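Local coordinates for protein AlyGC (Glaciecola chathamensis, PDB 5GKD) that probably cleaves the polysaccharide alginate by beta-elimination, as a calcium-binding family 6 polysaccharide lyase, at residues I225-F230 against V247-F252; Q270-N275 against E312-V317. All coordinates share one frame; numbering follows the deposited sequence.

Contacts 1 and 2 join neighbouring coils of one parallel beta-helix, with centres about 10 Å apart. Strands 246-253 and 271-278 link them, being themselves paired, with Asn274 ND2 hydrogen-bonded to Asn249 OD1. Both turn on a similarly bonded asparagine pair inside the coil, Asn228 with Asn250 and Asn275 with Asn314. Contact 1 is the larger interface, 581 Å² against 327 Å², and more buried (eight of twelve touching residues against four of eight). Its paired strands run on past the asparagines to a phenylalanine stack, whereas contact 2 keeps just one backbone bond there, Thr315 N to Asn275 O. Contact 2 lacks aromatics and has a salt bridge where the corresponding charges of contact 1 stay farther apart.

Contact 1 (I225-F230 against V247-F252); sequences IRNNVF and VENNVF
Phe230 and Phe252 lie face against face in an offset stack, ring centroids 4.4 Å apart and planes within 10° of parallel. CD1 of Phe230 rests over the outer part of the Phe252 ring, 3.5 Å from its CE2. Both CG atoms lie anti to their carbonyl carbons, beside the backbone N, which starts the two rings on the same course. Beside this stack, the buried amides of Asn228 and Asn250 run side by side, almost coplanar. Asn250 OD1 accepts two bonds from one residue: Asn228 N at 3.0 Å, tilted from the carbonyl plane, and Asn228 ND2 within it. Asn250 ND2 gives a nearly straight bond (172°) to Ile225 O at 3.0 Å, and Glu248 N reaches the same oxygen from the opposite face of its plane. With both ends gripped, rotation of the Asn250 amide is probably restrained. This is the asparagine stacking characteristic of parallel beta-helices, filling the break between the paired residues Arg226-Glu248 and Val229-Val251.

The partly exposed side is looser. Asn249 ND2 makes one sound bond to Asn227 OD1 at 3.0 Å, the oxygen lying in the plane of the Asn249 amide and the two amides steeply turned against each other. Arg226 and Glu248, however, lie side by side, pointing the same way, the arginine chain bent at chi3, without forming a salt bridge. NE stands 4.0 Å from OE1, and the guanidinium and carboxylate planes are 75° apart. Their attraction is therefore probably modest.

Strand 224-231 lies between strands 200-207 and 246-253, and the stacking continues across it: Phe230 also stacks on Phe206, and Asn228 OD1 accepts from Asn204 ND2. On the far side, Asn249 OD1 accepts from Asn274 ND2. Ile225 and Phe230 pack inward on strands 214-219 and 236-241, whereas Val229 meets the loop residues Pro416 and Ile417.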
loop_
_atom_site.group_PDB
_atom_site.type_symbol
_atom_site.label_atom_id
_atom_site.label_comp_id
_atom_site.label_asym_id
_atom_site.label_seq_id
_atom_site.Cartn_x
_atom_site.Cartn_y
_atom_site.Cartn_z
ATOM N N ILE A 225 -4.458 -37.657 16.756
ATOM C CA ILE A 225 -3.248 -36.849 16.609
ATOM C C ILE A 225 -2.234 -37.388 17.603
ATOM O O ILE A 225 -2.374 -37.178 18.816
ATOM C CB ILE A 225 -3.528 -35.357 16.838
ATOM C CG1 ILE A 225 -4.643 -34.893 15.900
ATOM C CG2 ILE A 225 -2.273 -34.547 16.604
ATOM C CD1 ILE A 225 -5.346 -33.626 16.360
ATOM N N ARG A 226 -1.222 -38.096 17.105
ATOM C CA ARG A 226 -0.448 -39.013 17.924
ATOM C C ARG A 226 0.996 -39.003 17.511
ATOM O O ARG A 226 1.324 -38.826 16.328
ATOM C CB ARG A 226 -0.964 -40.436 17.800
ATOM C CG ARG A 226 -0.782 -40.865 16.342
ATOM C CD ARG A 226 -1.489 -42.108 15.941
ATOM N NE ARG A 226 -1.584 -43.046 17.026
ATOM C CZ ARG A 226 -0.635 -43.897 17.332
ATOM N NH1 ARG A 226 0.505 -43.937 16.643
ATOM N NH2 ARG A 226 -0.798 -44.717 18.334
ATOM N N ASN A 227 1.893 -39.183 18.486
ATOM C CA ASN A 227 3.284 -39.510 18.222
ATOM C C ASN A 227 4.000 -38.432 17.419
ATOM O O ASN A 227 4.959 -38.726 16.710
ATOM C CB ASN A 227 3.400 -40.838 17.479
ATOM C CG ASN A 227 3.030 -42.011 18.343
ATOM O OD1 ASN A 227 1.858 -42.268 18.567
ATOM N ND2 ASN A 227 4.029 -42.723 18.846
ATOM N N ASN A 228 3.576 -37.184 17.540
ATOM C CA ASN A 228 4.239 -36.080 16.875
ATOM C C ASN A 228 5.177 -35.363 17.837
ATOM O O ASN A 228 4.985 -35.393 19.050
ATOM C CB ASN A 228 3.210 -35.094 16.323
ATOM C CG ASN A 228 2.205 -35.764 15.430
ATOM O OD1 ASN A 228 2.482 -36.036 14.253
ATOM N ND2 ASN A 228 1.034 -36.066 15.983
ATOM N N VAL A 229 6.179 -34.696 17.281
ATOM C CA VAL A 229 7.146 -33.933 18.057
ATOM C C VAL A 229 7.027 -32.465 17.681
ATOM O O VAL A 229 6.981 -32.123 16.494
ATOM C CB VAL A 229 8.580 -34.450 17.850
ATOM C CG1 VAL A 229 9.573 -33.517 18.522
ATOM C CG2 VAL A 229 8.705 -35.846 18.414
ATOM N N PHE A 230 6.950 -31.603 18.691
ATOM C CA PHE A 230 6.862 -30.164 18.509
ATOM C C PHE A 230 8.098 -29.521 19.132
ATOM O O PHE A 230 8.203 -29.430 20.355
ATOM C CB PHE A 230 5.587 -29.629 19.146
ATOM C CG PHE A 230 4.340 -30.262 18.616
ATOM C CD1 PHE A 230 3.887 -31.464 19.125
ATOM C CD2 PHE A 230 3.603 -29.635 17.617
ATOM C CE1 PHE A 230 2.720 -32.040 18.643
ATOM C CE2 PHE A 230 2.465 -30.204 17.130
ATOM C CZ PHE A 230 2.016 -31.409 17.646
ATOM N N VAL A 247 -5.653 -37.179 21.491
ATOM C CA VAL A 247 -4.353 -36.527 21.423
ATOM C C VAL A 247 -3.439 -37.347 22.331
ATOM O O VAL A 247 -3.610 -37.338 23.562
ATOM C CB VAL A 247 -4.425 -35.066 21.890
ATOM C CG1 VAL A 247 -3.047 -34.457 22.008
ATOM C CG2 VAL A 247 -5.334 -34.244 20.996
ATOM N N GLU A 248 -2.469 -38.046 21.743
ATOM C CA GLU A 248 -1.792 -39.109 22.470
ATOM C C GLU A 248 -0.351 -39.292 21.996
ATOM O O GLU A 248 -0.047 -39.112 20.821
ATOM C CB GLU A 248 -2.656 -40.363 22.341
ATOM C CG GLU A 248 -2.262 -41.411 21.365
ATOM C CD GLU A 248 -3.217 -42.589 21.423
ATOM O OE1 GLU A 248 -3.830 -42.912 20.389
ATOM O OE2 GLU A 248 -3.383 -43.157 22.515
ATOM N N ASN A 249 0.549 -39.573 22.938
ATOM C CA ASN A 249 1.955 -39.887 22.664
ATOM C C ASN A 249 2.728 -38.743 22.007
ATOM O O ASN A 249 3.793 -38.975 21.437
ATOM C CB ASN A 249 2.118 -41.133 21.779
ATOM C CG ASN A 249 1.253 -42.291 22.214
ATOM O OD1 ASN A 249 0.905 -42.433 23.383
ATOM N ND2 ASN A 249 0.912 -43.142 21.265
ATOM N N ASN A 250 2.240 -37.514 22.067
ATOM C CA ASN A 250 2.972 -36.399 21.503
ATOM C C ASN A 250 4.027 -35.885 22.472
ATOM O O ASN A 250 3.926 -36.051 23.689
ATOM C CB ASN A 250 2.008 -35.273 21.137
ATOM C CG ASN A 250 0.980 -35.719 20.121
ATOM O OD1 ASN A 250 1.300 -35.893 18.946
ATOM N ND2 ASN A 250 -0.245 -35.948 20.574
ATOM N N VAL A 251 5.034 -35.228 21.915
ATOM C CA VAL A 251 6.179 -34.723 22.658
ATOM C C VAL A 251 6.424 -33.262 22.278
ATOM O O VAL A 251 6.584 -32.942 21.098
ATOM C CB VAL A 251 7.437 -35.571 22.381
ATOM C CG1 VAL A 251 8.662 -34.928 23.013
ATOM C CG2 VAL A 251 7.255 -36.992 22.887
ATOM N N PHE A 252 6.503 -32.391 23.284
ATOM C CA PHE A 252 6.696 -30.954 23.109
ATOM C C PHE A 252 7.993 -30.543 23.797
ATOM O O PHE A 252 8.075 -30.552 25.035
ATOM C CB PHE A 252 5.537 -30.160 23.708
ATOM C CG PHE A 252 4.204 -30.413 23.077
ATOM C CD1 PHE A 252 3.506 -31.577 23.326
ATOM C CD2 PHE A 252 3.616 -29.442 22.291
ATOM C CE1 PHE A 252 2.259 -31.779 22.762
ATOM C CE2 PHE A 252 2.382 -29.632 21.718
ATOM C CZ PHE A 252 1.700 -30.800 21.945
#

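Contact 2 (Q270-N275 against E312-V317)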
loop_
_atom_site.group_PDB
_atom_site.type_symbol
_atom_site.label_atom_id
_atom_site.label_comp_id
_atom_site.label_asym_id
_atom_site.label_seq_id
_atom_site.Cartn_x
_atom_site.Cartn_y
_atom_site.Cartn_z
ATOM N N GLN A 270 -12.971 -35.191 24.588
ATOM C CA GLN A 270 -11.572 -35.245 24.177
ATOM C C GLN A 270 -10.776 -36.161 25.105
ATOM O O GLN A 270 -11.045 -36.233 26.307
ATOM C CB GLN A 270 -10.965 -33.844 24.163
ATOM C CG GLN A 270 -11.859 -32.746 23.539
ATOM C CD GLN A 270 -12.098 -32.891 22.025
ATOM O OE1 GLN A 270 -11.892 -33.954 21.432
ATOM N NE2 GLN A 270 -12.537 -31.802 21.404
ATOM N N ILE A 271 -9.801 -36.872 24.541
ATOM C CA ILE A 271 -8.867 -37.686 25.308
ATOM C C ILE A 271 -7.449 -37.165 25.073
ATOM O O ILE A 271 -6.966 -37.147 23.936
ATOM C CB ILE A 271 -8.973 -39.174 24.949
ATOM C CG1 ILE A 271 -10.348 -39.717 25.326
ATOM C CG2 ILE A 271 -7.877 -39.956 25.634
ATOM C CD1 ILE A 271 -10.648 -41.089 24.727
ATOM N N ILE A 272 -6.797 -36.739 26.146
ATOM C CA ILE A 272 -5.436 -36.215 26.136
ATOM C C ILE A 272 -4.635 -37.128 27.061
ATOM O O ILE A 272 -4.663 -36.963 28.285
ATOM C CB ILE A 272 -5.362 -34.753 26.604
ATOM C CG1 ILE A 272 -6.078 -33.794 25.641
ATOM C CG2 ILE A 272 -3.918 -34.305 26.735
ATOM C CD1 ILE A 272 -7.540 -33.751 25.759
ATOM N N ARG A 273 -3.932 -38.106 26.493
ATOM C CA ARG A 273 -3.252 -39.108 27.291
ATOM C C ARG A 273 -1.839 -39.338 26.781
ATOM O O ARG A 273 -1.555 -39.239 25.587
ATOM C CB ARG A 273 -4.002 -40.447 27.303
ATOM C CG ARG A 273 -4.044 -41.106 25.959
ATOM C CD ARG A 273 -4.386 -42.585 26.028
ATOM N NE ARG A 273 -5.679 -42.827 26.645
ATOM C CZ ARG A 273 -6.752 -43.291 26.004
ATOM N NH1 ARG A 273 -6.705 -43.591 24.702
ATOM N NH2 ARG A 273 -7.876 -43.467 26.688
ATOM N N ASN A 274 -0.955 -39.644 27.725
ATOM C CA ASN A 274 0.406 -40.087 27.435
ATOM C C ASN A 274 1.198 -39.069 26.605
ATOM O O ASN A 274 2.028 -39.446 25.784
ATOM C CB ASN A 274 0.396 -41.451 26.740
ATOM C CG ASN A 274 1.667 -42.216 26.985
ATOM O OD1 ASN A 274 2.182 -42.194 28.088
ATOM N ND2 ASN A 274 2.206 -42.860 25.949
ATOM N N ASN A 275 0.972 -37.779 26.816
ATOM C CA ASN A 275 1.752 -36.737 26.165
ATOM C C ASN A 275 2.832 -36.184 27.095
ATOM O O ASN A 275 2.624 -36.029 28.300
ATOM C CB ASN A 275 0.853 -35.587 25.698
ATOM C CG ASN A 275 -0.226 -36.046 24.750
ATOM O OD1 ASN A 275 0.034 -36.334 23.574
ATOM N ND2 ASN A 275 -1.449 -36.119 25.251
ATOM N N GLU A 312 -5.048 -37.801 31.135
ATOM C CA GLU A 312 -4.383 -38.757 32.007
ATOM C C GLU A 312 -3.001 -39.121 31.494
ATOM O O GLU A 312 -2.722 -39.072 30.298
ATOM C CB GLU A 312 -5.234 -40.034 32.220
ATOM C CG GLU A 312 -5.223 -41.012 31.077
ATOM C CD GLU A 312 -6.402 -41.977 31.106
ATOM O OE1 GLU A 312 -7.102 -42.071 32.151
ATOM O OE2 GLU A 312 -6.629 -42.619 30.056
ATOM N N ASN A 313 -2.129 -39.464 32.438
ATOM C CA ASN A 313 -0.775 -39.954 32.156
ATOM C C ASN A 313 0.041 -39.009 31.278
ATOM O O ASN A 313 0.872 -39.443 30.486
ATOM C CB ASN A 313 -0.830 -41.348 31.545
ATOM C CG ASN A 313 -1.268 -42.380 32.558
ATOM O OD1 ASN A 313 -2.421 -42.780 32.590
ATOM N ND2 ASN A 313 -0.344 -42.786 33.417
ATOM N N ASN A 314 -0.155 -37.713 31.438
ATOM C CA ASN A 314 0.737 -36.751 30.826
ATOM C C ASN A 314 1.841 -36.339 31.795
ATOM O O ASN A 314 1.658 -36.298 33.014
ATOM C CB ASN A 314 -0.063 -35.537 30.352
ATOM C CG ASN A 314 -1.180 -35.938 29.425
ATOM O OD1 ASN A 314 -0.936 -36.352 28.286
ATOM N ND2 ASN A 314 -2.405 -35.888 29.918
ATOM N N THR A 315 3.001 -36.040 31.238
ATOM C CA THR A 315 4.139 -35.562 32.008
ATOM C C THR A 315 4.376 -34.105 31.660
ATOM O O THR A 315 4.456 -33.751 30.483
ATOM C CB THR A 315 5.390 -36.382 31.715
ATOM O OG1 THR A 315 5.220 -37.697 32.244
ATOM C CG2 THR A 315 6.614 -35.707 32.333
ATOM N N LEU A 316 4.477 -33.259 32.675
ATOM C CA LEU A 316 4.667 -31.832 32.461
ATOM C C LEU A 316 5.863 -31.390 33.289
ATOM O O LEU A 316 5.769 -31.295 34.518
ATOM C CB LEU A 316 3.405 -31.047 32.824
ATOM C CG LEU A 316 2.175 -31.361 31.961
ATOM C CD1 LEU A 316 1.318 -32.439 32.561
ATOM C CD2 LEU A 316 1.321 -30.105 31.698
ATOM N N VAL A 317 6.981 -31.121 32.618
ATOM C CA VAL A 317 8.220 -30.712 33.269
ATOM C C VAL A 317 8.482 -29.254 32.938
ATOM O O VAL A 317 8.576 -28.888 31.758
ATOM C CB VAL A 317 9.405 -31.578 32.824
ATOM C CG1 VAL A 317 10.661 -31.158 33.554
ATOM C CG2 VAL A 317 9.122 -33.020 33.050
#
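Asn314 reaches across to Ile272 and Asn275 on the neighbouring coil. Its CB lies 3.4 Å from Asn275 O, and CG, anti to the carbonyl carbon (chi1 -55°), lies 3.8 Å from Ile272 O and 3.9 Å from Asn275 N. From there the amide divides its work. OD1 accepts from Asn275 N at 2.8 Å and from Asn275 ND2 at 3.1 Å, while ND2 donates to Ile272 O along a nearly straight path (175°). That oxygen also takes Glu312 N, which arrives from the other face of its plane. An alanine in place of Asn314 would probably leave Asn275 N without its acceptor and Ile272 O with one donor fewer, opening a gap beside the Asn275 amide.

At the partly exposed margin, Arg273 NE and Glu312 OE2 form a long salt bridge of 3.5 Å, the carboxylate oxygen lying at the guanidinium edge. Ile271 CG2 covers the centre of one guanidinium face.

The asparagine pairing of the beta-helix continues both ways: Asn275 OD1 accepts from Asn250 N on strand 246-253, and Asn314 N donates to Asn344 OD1 on strand 339-347. Ile272 packs inward on strands 263-265 and 236-241.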